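Local coordinates for protein cyclase (Streptomyces sp. R1128, PDB 3TFZ) that probably catalyses the regiospecific cyclisation and aromatisation of a nascent polyketide chain in the R1128 pathway, using a helix-grip fold, at residues D32-P35 with P36-K39; D70-P73 with A74-V77; L154-A157 with E158-V161. All blocks are in the same frame, centred on the assembly; numbering follows the deposited sequence.

Contact 1: D32-P35 with P36-K39. With K (potassium ion), chain G.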
loop_
_atom_site.group_PDB
_atom_site.type_symbol
_atom_site.label_atom_id
_atom_site.label_comp_id
_atom_site.label_asym_id
_atom_site.label_seq_id
_atom_site.Cartn_x
_atom_site.Cartn_y
_atom_site.Cartn_z
ATOM N N ASP A 32 -21.363 3.297 -10.674
ATOM C CA ASP A 32 -20.833 4.561 -11.265
ATOM C C ASP A 32 -19.345 4.834 -11.070
ATOM O O ASP A 32 -18.700 5.229 -12.012
ATOM C CB ASP A 32 -21.641 5.759 -10.768
ATOM C CG ASP A 32 -23.076 5.652 -11.160
ATOM O OD1 ASP A 32 -23.935 6.039 -10.313
ATOM O OD2 ASP A 32 -23.337 5.141 -12.297
ATOM N N ILE A 33 -18.831 4.570 -9.880
ATOM C CA ILE A 33 -17.495 4.978 -9.384
ATOM C C ILE A 33 -16.414 3.882 -9.678
ATOM O O ILE A 33 -15.207 4.196 -9.842
ATOM C CB ILE A 33 -17.759 5.368 -7.846
ATOM C CG1 ILE A 33 -18.433 6.727 -7.778
ATOM C CG2 ILE A 33 -16.669 5.001 -6.695
ATOM C CD1 ILE A 33 -19.270 6.860 -6.522
ATOM N N PHE A 34 -16.829 2.615 -9.809
ATOM C CA PHE A 34 -15.866 1.491 -10.058
ATOM C C PHE A 34 -16.061 1.036 -11.424
ATOM O O PHE A 34 -17.134 0.558 -11.719
ATOM C CB PHE A 34 -16.031 0.308 -9.114
ATOM C CG PHE A 34 -15.623 0.615 -7.639
ATOM C CD1 PHE A 34 -16.507 1.074 -6.753
ATOM C CD2 PHE A 34 -14.364 0.442 -7.218
ATOM C CE1 PHE A 34 -16.152 1.393 -5.466
ATOM C CE2 PHE A 34 -14.006 0.777 -5.891
ATOM C CZ PHE A 34 -14.899 1.222 -5.023
ATOM N N PRO A 35 -15.101 1.334 -12.328
ATOM C CA PRO A 35 -15.307 0.936 -13.741
ATOM C C PRO A 35 -15.613 -0.560 -13.969
ATOM O O PRO A 35 -16.485 -0.899 -14.751
ATOM C CB PRO A 35 -14.026 1.480 -14.466
ATOM C CG PRO A 35 -13.644 2.790 -13.504
ATOM C CD PRO A 35 -13.860 2.154 -12.130
ATOM N N PRO A 36 -14.931 -1.462 -13.258
ATOM C CA PRO A 36 -15.277 -2.888 -13.611
ATOM C C PRO A 36 -16.589 -3.331 -12.957
ATOM O O PRO A 36 -17.185 -4.304 -13.414
ATOM C CB PRO A 36 -14.080 -3.695 -13.023
ATOM C CG PRO A 36 -13.022 -2.606 -12.543
ATOM C CD PRO A 36 -13.894 -1.378 -12.208
ATOM N N THR A 37 -17.065 -2.596 -11.919
ATOM C CA THR A 37 -18.425 -2.805 -11.360
ATOM C C THR A 37 -19.617 -2.432 -12.236
ATOM O O THR A 37 -19.832 -1.210 -12.464
ATOM C CB THR A 37 -18.541 -2.176 -10.011
ATOM O OG1 THR A 37 -17.433 -2.671 -9.329
ATOM C CG2 THR A 37 -19.888 -2.597 -9.243
ATOM N N GLU A 38 -20.351 -3.424 -12.739
ATOM C CA GLU A 38 -21.482 -3.178 -13.652
ATOM C C GLU A 38 -22.839 -2.938 -12.947
ATOM O O GLU A 38 -23.752 -2.329 -13.484
ATOM C CB GLU A 38 -21.652 -4.354 -14.634
ATOM C CG GLU A 38 -20.431 -4.626 -15.528
ATOM C CD GLU A 38 -19.987 -3.408 -16.365
ATOM O OE1 GLU A 38 -20.675 -3.108 -17.389
ATOM O OE2 GLU A 38 -18.963 -2.735 -16.000
ATOM N N LYS A 39 -22.978 -3.444 -11.741
ATOM C CA LYS A 39 -24.284 -3.509 -11.101
ATOM C C LYS A 39 -24.062 -3.806 -9.647
ATOM O O LYS A 39 -23.220 -4.624 -9.278
ATOM C CB LYS A 39 -25.187 -4.578 -11.745
ATOM C CG LYS A 39 -26.664 -4.462 -11.414
ATOM C CD LYS A 39 -27.510 -5.660 -11.889
ATOM C CE LYS A 39 -29.040 -5.314 -11.723
ATOM N NZ LYS A 39 -30.070 -6.438 -12.066
HETATM K K K G . -18.885 0.889 -13.743
HETATM O O HOH W 1 -17.686 3.537 -13.750
#
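The carbonyl oxygens of Phe-34 and Thr-37 meet at a potassium ion, around which the chain bends as it leaves a helix and enters a strand. Phe-34 O binds the ion at 2.7 Å and Thr-37 O at 2.6 Å; Pro-35 O lies farther out, at 3.2 Å. Ala-31 O joins them, and a water 2.9 Å from the potassium is a further ligand. That water is itself held in place, donating to Asp-32 O at 2.6 Å. Uncharged oxygens of this kind suit a large, weakly polarising cation, which probably offsets the repulsion between Phe-34 O and Thr-37 O, only 3.3 Å apart.

The rings of Pro-35 and Pro-36, which shape this bend, lie side by side, their CD atoms 3.5 Å apart. Two prolines suit a tight bend, since their rings restrict the backbone and neither nitrogen brings an N-H near the ion. Thr-37 OG1 rests beside Phe-34 CB at 3.3 Å. The carboxylate of Glu-38 curls back toward Pro-35 O and also approaches that of Asp-57, a clustering of negative charge that the potassium may temper.

With chi1 at -69°, the ring of Phe-34 swings off to Asp-149, Ala-152 and Val-153 of helix 131-164, meeting Tyr-30 on the way; a large apolar ring suits this buried place. Pro-36 packs on Val-56 and Asp-57 of strand 49-58. Beside the same strand Glu-38 and Lys-39 face His-55 in a classic beta bulge. The bend thus joins helix 30-33 to edge strand 37-46, while the Phe-34 ring anchors it on the long helix.

Contact 2: D70-P73 with A74-V77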
loop_
_atom_site.group_PDB
_atom_site.type_symbol
_atom_site.label_atom_id
_atom_site.label_comp_id
_atom_site.label_asym_id
_atom_site.label_seq_id
_atom_site.Cartn_x
_atom_site.Cartn_y
_atom_site.Cartn_z
ATOM N N ASP A 70 -19.556 -4.695 7.012
ATOM C CA ASP A 70 -19.826 -4.204 8.342
ATOM C C ASP A 70 -19.208 -2.848 8.387
ATOM O O ASP A 70 -18.006 -2.751 8.295
ATOM C CB ASP A 70 -19.242 -5.138 9.399
ATOM C CG ASP A 70 -20.057 -6.520 9.485
ATOM O OD1 ASP A 70 -21.344 -6.473 9.548
ATOM O OD2 ASP A 70 -19.443 -7.657 9.462
ATOM N N LEU A 71 -20.006 -1.792 8.481
ATOM C CA LEU A 71 -19.490 -0.445 8.342
ATOM C C LEU A 71 -19.295 0.210 9.727
ATOM O O LEU A 71 -20.181 0.144 10.559
ATOM C CB LEU A 71 -20.447 0.429 7.480
ATOM C CG LEU A 71 -20.603 0.183 5.926
ATOM C CD1 LEU A 71 -21.631 -0.899 5.638
ATOM C CD2 LEU A 71 -21.030 1.499 5.278
ATOM N N ASP A 72 -18.143 0.840 9.956
ATOM C CA ASP A 72 -17.808 1.379 11.281
ATOM C C ASP A 72 -17.201 2.755 11.055
ATOM O O ASP A 72 -15.967 2.900 10.890
ATOM C CB ASP A 72 -16.769 0.444 11.928
ATOM C CG ASP A 72 -16.486 0.779 13.373
ATOM O OD1 ASP A 72 -16.077 -0.127 14.107
ATOM O OD2 ASP A 72 -16.665 1.917 13.786
ATOM N N PRO A 73 -18.076 3.762 10.923
ATOM C CA PRO A 73 -17.613 5.104 10.622
ATOM C C PRO A 73 -16.727 5.700 11.737
ATOM O O PRO A 73 -15.887 6.546 11.458
ATOM C CB PRO A 73 -18.914 5.893 10.460
ATOM C CG PRO A 73 -19.999 5.058 11.114
ATOM C CD PRO A 73 -19.572 3.660 10.978
ATOM N N ALA A 74 -16.861 5.253 12.982
ATOM C CA ALA A 74 -16.119 5.906 14.060
ATOM C C ALA A 74 -14.690 5.369 13.930
ATOM O O ALA A 74 -13.699 6.116 14.081
ATOM C CB ALA A 74 -16.734 5.612 15.418
ATOM N N ARG A 75 -14.612 4.105 13.548
ATOM C CA ARG A 75 -13.334 3.387 13.433
ATOM C C ARG A 75 -12.672 3.696 12.015
ATOM O O ARG A 75 -11.447 3.597 11.856
ATOM C CB ARG A 75 -13.534 1.907 13.976
ATOM C CG ARG A 75 -12.335 1.073 14.188
ATOM C CD ARG A 75 -12.111 0.396 15.597
ATOM N NE ARG A 75 -13.308 -0.330 15.813
ATOM C CZ ARG A 75 -13.925 -0.794 16.881
ATOM N NH1 ARG A 75 -13.488 -0.887 18.157
ATOM N NH2 ARG A 75 -15.129 -1.222 16.564
ATOM N N ARG A 76 -13.480 4.280 11.092
ATOM C CA ARG A 76 -13.256 4.440 9.620
ATOM C C ARG A 76 -12.740 3.156 8.923
ATOM O O ARG A 76 -11.693 3.176 8.217
ATOM C CB ARG A 76 -12.368 5.608 9.214
ATOM C CG ARG A 76 -12.507 6.889 9.973
ATOM C CD ARG A 76 -11.299 7.826 9.590
ATOM N NE ARG A 76 -11.357 9.084 10.288
ATOM C CZ ARG A 76 -12.256 10.024 10.048
ATOM N NH1 ARG A 76 -13.179 9.816 9.154
ATOM N NH2 ARG A 76 -12.213 11.170 10.692
ATOM N N VAL A 77 -13.528 2.104 9.071
ATOM C CA VAL A 77 -13.184 0.809 8.624
ATOM C C VAL A 77 -14.491 0.138 8.055
ATOM O O VAL A 77 -15.577 0.262 8.668
ATOM C CB VAL A 77 -12.676 -0.044 9.850
ATOM C CG1 VAL A 77 -12.747 -1.559 9.503
ATOM C CG2 VAL A 77 -11.237 0.340 10.224
#
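A beta-hairpin turn with a G1 bulge joins strands 61-72 and 77-82, and Asp-72 and Val-77 form its closing antiparallel, hydrogen-bonded pair. Asp-72 N donates to Val-77 O at 2.9 Å, and Val-77 N returns the bond to Asp-72 O at 3.1 Å. Pro-73, Ala-74 and Arg-75 between them keep right-handed helical backbone angles; proline suits the first of these places because its ring already fixes such a phi. Arg-76 and Val-77 both stand opposite Asp-72, which makes the bulge; Arg-76, with phi at 45°, takes the left-handed conformation in which glycine is usual, and its guanidinium group forms a salt bridge with Asp-18 of helix 17-25.

Asp-72 is the side chain that binds the turn together. Its CG stands anti to the backbone N (chi1 -172°), which carries the carboxylate back across the bend to Arg-75. OD2 takes the backbone N-H of Arg-75 at 3.0 Å, the donor lying well above the carboxylate plane, while a weak second bond runs from the same Arg-75 N to Asp-72 O. A short acidic side chain suits this place, where it can serve a backbone amide with one oxygen and a charged partner with the other.

That partner is the arginine's own side chain, doubled back by bends at chi2 and chi3. The carboxylate and guanidinium planes stand 80° apart, so the two groups do not pair flat. Val-77 shares Asp-72's face of the sheet, against Glu-95 and Arg-97, whereas Leu-71 packs on Trp-21. In the salt bridge itself, Asp-72 OD1 receives Arg-75 NH2 at 2.9 Å, nearly in line with its C-O bond, and more weakly Arg-75 NE at 3.3 Å.

Contact 3: L154-A157 with E158-V161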
loop_
_atom_site.group_PDB
_atom_site.type_symbol
_atom_site.label_atom_id
_atom_site.label_comp_id
_atom_site.label_asym_id
_atom_site.label_seq_id
_atom_site.Cartn_x
_atom_site.Cartn_y
_atom_site.Cartn_z
ATOM N N LEU A 154 -10.101 7.089 -4.802
ATOM C CA LEU A 154 -9.290 8.285 -4.780
ATOM C C LEU A 154 -9.746 9.298 -5.811
ATOM O O LEU A 154 -9.942 10.455 -5.433
ATOM C CB LEU A 154 -7.820 7.881 -4.968
ATOM C CG LEU A 154 -6.574 8.542 -5.623
ATOM C CD1 LEU A 154 -6.675 9.763 -6.658
ATOM C CD2 LEU A 154 -5.309 8.544 -4.774
ATOM N N GLY A 155 -9.944 8.860 -7.097
ATOM C CA GLY A 155 -10.418 9.708 -8.200
ATOM C C GLY A 155 -11.751 10.367 -7.775
ATOM O O GLY A 155 -11.945 11.570 -7.936
ATOM N N GLU A 156 -12.628 9.573 -7.202
ATOM C CA GLU A 156 -13.951 10.020 -6.798
ATOM C C GLU A 156 -13.963 11.007 -5.636
ATOM O O GLU A 156 -14.747 11.981 -5.622
ATOM C CB GLU A 156 -14.835 8.819 -6.470
ATOM C CG GLU A 156 -16.248 9.214 -6.020
ATOM C CD GLU A 156 -17.075 9.980 -7.044
ATOM O OE1 GLU A 156 -16.751 10.020 -8.252
ATOM O OE2 GLU A 156 -18.111 10.558 -6.636
ATOM N N ALA A 157 -13.142 10.749 -4.625
ATOM C CA ALA A 157 -13.086 11.659 -3.491
ATOM C C ALA A 157 -12.489 13.004 -3.937
ATOM O O ALA A 157 -12.930 14.094 -3.503
ATOM C CB ALA A 157 -12.267 11.012 -2.243
ATOM N N GLU A 158 -11.450 12.939 -4.737
ATOM C CA GLU A 158 -10.777 14.154 -5.215
ATOM C C GLU A 158 -11.696 14.999 -6.223
ATOM O O GLU A 158 -11.773 16.222 -6.112
ATOM C CB GLU A 158 -9.398 13.805 -5.787
ATOM C CG GLU A 158 -8.464 13.149 -4.804
ATOM C CD GLU A 158 -7.045 12.882 -5.361
ATOM O OE1 GLU A 158 -6.834 13.171 -6.540
ATOM O OE2 GLU A 158 -6.156 12.326 -4.658
ATOM N N ARG A 159 -12.370 14.337 -7.168
ATOM C CA ARG A 159 -13.507 14.864 -7.932
ATOM C C ARG A 159 -14.493 15.679 -7.081
ATOM O O ARG A 159 -15.003 16.679 -7.532
ATOM C CB ARG A 159 -14.285 13.640 -8.368
ATOM C CG ARG A 159 -15.092 13.803 -9.478
ATOM C CD ARG A 159 -15.474 12.457 -10.218
ATOM N NE ARG A 159 -14.316 11.820 -10.839
ATOM C CZ ARG A 159 -14.001 10.508 -10.762
ATOM N NH1 ARG A 159 -14.791 9.607 -10.112
ATOM N NH2 ARG A 159 -12.889 10.082 -11.396
ATOM N N ARG A 160 -14.879 15.152 -5.923
ATOM C CA ARG A 160 -15.787 15.790 -4.993
ATOM C C ARG A 160 -15.232 17.001 -4.246
ATOM O O ARG A 160 -15.967 17.930 -3.983
ATOM C CB ARG A 160 -16.337 14.785 -3.962
ATOM C CG ARG A 160 -17.103 13.689 -4.618
ATOM C CD ARG A 160 -18.016 13.063 -3.668
ATOM N NE ARG A 160 -18.533 11.834 -4.277
ATOM C CZ ARG A 160 -19.487 11.055 -3.742
ATOM N NH1 ARG A 160 -20.026 11.328 -2.532
ATOM N NH2 ARG A 160 -19.892 9.991 -4.414
ATOM N N VAL A 161 -13.961 16.947 -3.862
ATOM C CA VAL A 161 -13.228 18.133 -3.483
ATOM C C VAL A 161 -13.256 19.244 -4.550
ATOM O O VAL A 161 -13.487 20.432 -4.170
ATOM C CB VAL A 161 -11.715 17.861 -3.052
ATOM C CG1 VAL A 161 -11.050 19.239 -2.729
ATOM C CG2 VAL A 161 -11.657 16.976 -1.857
#
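Glu-156 links to Arg-159 and Arg-160 in an i to i+3 and i+4 salt-bridge network on helix 131-164, the long C-terminal helix of the helix-grip fold. Its CB sits 3.7 Å from Arg-159 NH1. CG, anti to the backbone N (chi1 179°), passes 3.9 Å from Arg-160 NE, and a bend at chi2 then lays the carboxylate between the two arginines. OE1 uses its anti lone pair for Arg-159 NH1, at 2.7 Å and in the guanidinium plane. OE2 is gripped by two nitrogens of Arg-160, NE at 2.7 Å and NH2 at 2.9 Å. With a positive partner on each oxygen the glutamate probably stays ionised, although Val-23 and Ile-33 also cover it.

Beneath this network the backbone bonds are those of a regular alpha helix, from Glu-158 N to Leu-154 O through Val-161 N to Ala-157 O. Gly-155 suits its place because, having no side chain, it lets the guanidinium of Arg-159 settle over the main chain, with Gly-155 O centred 3.6 Å from its plane. Small Ala-157 packs against Val-13 and Val-20.

On another side of the helix Leu-154 packs on Val-11 and Val-13 of strand 5-13, near Glu-158, though its strained torsions leave the exact approach uncertain. Glu-158 OE2 accepts a hydrogen bond from Ala-14 N, which fastens the helix to the end of that strand. Back at the network, the carboxylate of Glu-156 stands at 90° to the guanidinium of Arg-160, whose NE and NH2 reach OE2 from opposite faces of the carboxylate plane.

The three contacts follow in series along the chain of the helix-grip fold. Contacts 1 and 2 both reach the antiparallel sheet, 23 Å apart between centres: the first where helix 30-33 runs into edge strand 37-46, the second at the surface hairpin between inner strands 61-72 and 77-82. Contact 3 belongs to helix 131-164, its centre about 16 Å from contact 1 and 20 Å from contact 2. Contacts 1 and 3 touch, Ile-33 CG1 lying 3.6 Å from Glu-156 CD, so the short helix leading into the potassium-bound bend packs on the long helix. Helix 17-25 packs against contacts 2 and 3, so short helices join the sheet to the long helix that it grips.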